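Virulence-associated protein I (Coxiella burnetii, PDB 3TRB) probably binds DNA as the HigA-family antidote protein of a toxin-antitoxin (addiction) module, through a helix-turn-helix domain. Local coordinates at residues 33-39 and 61-66. Sequence-based numbering, arbitrary orientation.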
loop_
_atom_site.group_PDB
_atom_site.type_symbol
_atom_site.label_atom_id
_atom_site.label_comp_id
_atom_site.label_asym_id
_atom_site.label_seq_id
_atom_site.Cartn_x
_atom_site.Cartn_y
_atom_site.Cartn_z
ATOM N N LEU A 33 -31.453 -3.217 -19.713
ATOM C CA LEU A 33 -30.345 -2.779 -18.874
ATOM C C LEU A 33 -29.538 -1.683 -19.560
ATOM O O LEU A 33 -29.186 -0.679 -18.941
ATOM C CB LEU A 33 -29.431 -3.955 -18.523
ATOM C CG LEU A 33 -28.219 -3.603 -17.659
ATOM C CD1 LEU A 33 -28.658 -2.959 -16.349
ATOM C CD2 LEU A 33 -27.362 -4.832 -17.398
ATOM N N ALA A 34 -29.250 -1.883 -20.842
ATOM C CA ALA A 34 -28.476 -0.922 -21.618
ATOM C C ALA A 34 -29.127 0.457 -21.598
ATOM O O ALA A 34 -28.445 1.471 -21.454
ATOM C CB ALA A 34 -28.302 -1.412 -23.049
ATOM N N LYS A 35 -30.449 0.492 -21.743
ATOM C CA LYS A 35 -31.187 1.750 -21.673
ATOM C C LYS A 35 -31.094 2.368 -20.281
ATOM O O LYS A 35 -30.891 3.573 -20.141
ATOM C CB LYS A 35 -32.654 1.550 -22.062
ATOM C CG LYS A 35 -32.905 1.496 -23.560
ATOM C CD LYS A 35 -34.395 1.542 -23.864
ATOM C CE LYS A 35 -34.658 1.669 -25.356
ATOM N NZ LYS A 35 -36.113 1.799 -25.652
ATOM N N HIS A 36 -31.248 1.535 -19.257
ATOM C CA HIS A 36 -31.153 1.993 -17.876
ATOM C C HIS A 36 -29.780 2.586 -17.575
ATOM O O HIS A 36 -29.669 3.588 -16.867
ATOM C CB HIS A 36 -31.446 0.848 -16.904
ATOM C CG HIS A 36 -32.899 0.498 -16.794
ATOM N ND1 HIS A 36 -33.861 1.417 -16.442
ATOM C CD2 HIS A 36 -33.548 -0.677 -16.972
ATOM C CE1 HIS A 36 -35.044 0.829 -16.419
ATOM N NE2 HIS A 36 -34.882 -0.442 -16.735
ATOM N N LEU A 37 -28.737 1.962 -18.116
ATOM C CA LEU A 37 -27.367 2.388 -17.849
ATOM C C LEU A 37 -26.895 3.444 -18.840
ATOM O O LEU A 37 -25.869 4.089 -18.627
ATOM C CB LEU A 37 -26.417 1.187 -17.893
ATOM C CG LEU A 37 -26.710 0.047 -16.914
ATOM C CD1 LEU A 37 -25.655 -1.041 -17.031
ATOM C CD2 LEU A 37 -26.778 0.578 -15.493
ATOM N N ALA A 38 -27.649 3.616 -19.921
ATOM C CA ALA A 38 -27.286 4.555 -20.978
ATOM C C ALA A 38 -25.987 4.146 -21.673
ATOM O O ALA A 38 -25.099 4.971 -21.884
ATOM C CB ALA A 38 -27.181 5.973 -20.430
ATOM N N ILE A 39 -25.888 2.868 -22.022
ATOM C CA ILE A 39 -24.737 2.353 -22.754
ATOM C C ILE A 39 -25.216 1.475 -23.904
ATOM O O ILE A 39 -26.346 0.985 -23.881
ATOM C CB ILE A 39 -23.796 1.537 -21.842
ATOM C CG1 ILE A 39 -24.545 0.356 -21.219
ATOM C CG2 ILE A 39 -23.194 2.423 -20.761
ATOM C CD1 ILE A 39 -23.694 -0.484 -20.288
ATOM N N ARG A 61 -21.915 2.973 -13.251
ATOM C CA ARG A 61 -23.279 2.931 -13.766
ATOM C C ARG A 61 -24.075 1.801 -13.118
ATOM O O ARG A 61 -25.219 1.994 -12.706
ATOM C CB ARG A 61 -23.274 2.792 -15.289
ATOM C CG ARG A 61 -22.564 3.937 -15.995
ATOM C CD ARG A 61 -22.562 3.766 -17.504
ATOM N NE ARG A 61 -21.932 4.905 -18.165
ATOM C CZ ARG A 61 -22.572 6.022 -18.496
ATOM N NH1 ARG A 61 -23.863 6.150 -18.226
ATOM N NH2 ARG A 61 -21.920 7.009 -19.093
ATOM N N LEU A 62 -23.460 0.624 -13.028
ATOM C CA LEU A 62 -24.078 -0.519 -12.365
ATOM C C LEU A 62 -24.368 -0.209 -10.901
ATOM O O LEU A 62 -25.424 -0.568 -10.380
ATOM C CB LEU A 62 -23.180 -1.752 -12.469
ATOM C CG LEU A 62 -23.070 -2.411 -13.845
ATOM C CD1 LEU A 62 -21.952 -3.443 -13.855
ATOM C CD2 LEU A 62 -24.397 -3.043 -14.247
ATOM N N ALA A 63 -23.428 0.461 -10.243
ATOM C CA ALA A 63 -23.587 0.826 -8.840
ATOM C C ALA A 63 -24.801 1.727 -8.634
ATOM O O ALA A 63 -25.581 1.530 -7.703
ATOM C CB ALA A 63 -22.327 1.506 -8.326
ATOM N N LYS A 64 -24.954 2.713 -9.512
ATOM C CA LYS A 64 -26.063 3.659 -9.431
ATOM C C LYS A 64 -27.397 2.972 -9.710
ATOM O O LYS A 64 -28.401 3.265 -9.064
ATOM C CB LYS A 64 -25.852 4.812 -10.418
ATOM C CG LYS A 64 -26.989 5.826 -10.464
ATOM C CD LYS A 64 -27.015 6.700 -9.222
ATOM C CE LYS A 64 -28.114 7.750 -9.305
ATOM N NZ LYS A 64 -27.912 8.683 -10.448
ATOM N N PHE A 65 -27.402 2.054 -10.671
ATOM C CA PHE A 65 -28.628 1.364 -11.052
ATOM C C PHE A 65 -29.061 0.324 -10.022
ATOM O O PHE A 65 -30.221 0.296 -9.612
ATOM C CB PHE A 65 -28.474 0.707 -12.424
ATOM C CG PHE A 65 -29.677 -0.087 -12.857
ATOM C CD1 PHE A 65 -30.841 0.551 -13.246
ATOM C CD2 PHE A 65 -29.637 -1.473 -12.886
ATOM C CE1 PHE A 65 -31.946 -0.174 -13.650
ATOM C CE2 PHE A 65 -30.739 -2.204 -13.289
ATOM C CZ PHE A 65 -31.895 -1.553 -13.671
ATOM N N PHE A 66 -28.127 -0.530 -9.612
ATOM C CA PHE A 66 -28.436 -1.618 -8.686
ATOM C C PHE A 66 -28.372 -1.191 -7.221
ATOM O O PHE A 66 -28.778 -1.939 -6.332
ATOM C CB PHE A 66 -27.513 -2.821 -8.926
ATOM C CG PHE A 66 -27.823 -3.579 -10.185
ATOM C CD1 PHE A 66 -28.954 -4.371 -10.271
ATOM C CD2 PHE A 66 -26.983 -3.502 -11.283
ATOM C CE1 PHE A 66 -29.245 -5.068 -11.428
ATOM C CE2 PHE A 66 -27.269 -4.197 -12.443
ATOM C CZ PHE A 66 -28.402 -4.981 -12.515
#
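In the helix-turn-helix domain of this XRE-family protein, Leu-37, at the last turn of helix 30-37, packs against Arg-61, Leu-62 and Phe-65 of helix 56-66, where segments 33-37 and 61-66 cross at 99°, a worked example of nearly perpendicular helices packing through a few apolar side chains. The two branches of Leu-37 divide the work: CD1 meets Leu-62 CD2 at 3.7 Å, while CD2 presses on Phe-65 CB at 3.5 Å. With CG anti to the backbone N (chi1 177°), the Phe-65 ring meets Leu-33 CD1 along its CD2-CE2 side and His-36 along its CD1-CE1 side. There the two rings form an offset stack, their planes at 29°, and Phe-65 CE1 sits over one face of the imidazole, toward its rim. His-36 ND1 is hydrogen-bonded to Thr-98 OG1 of a second subunit. A Schellman motif, with Ala-38 at positive phi, ends helix 30-37. Extended from CG to NE, Arg-61 runs past Ile-39, its CD 3.6 Å from Ile-39 CG2. Its guanidinium forms salt bridges from NE to Asp-57 and from NH1 to Glu-96 of the second subunit; Arg-61 NH1 also gives Leu-37 O a weak, bent hydrogen bond of 2.9 Å.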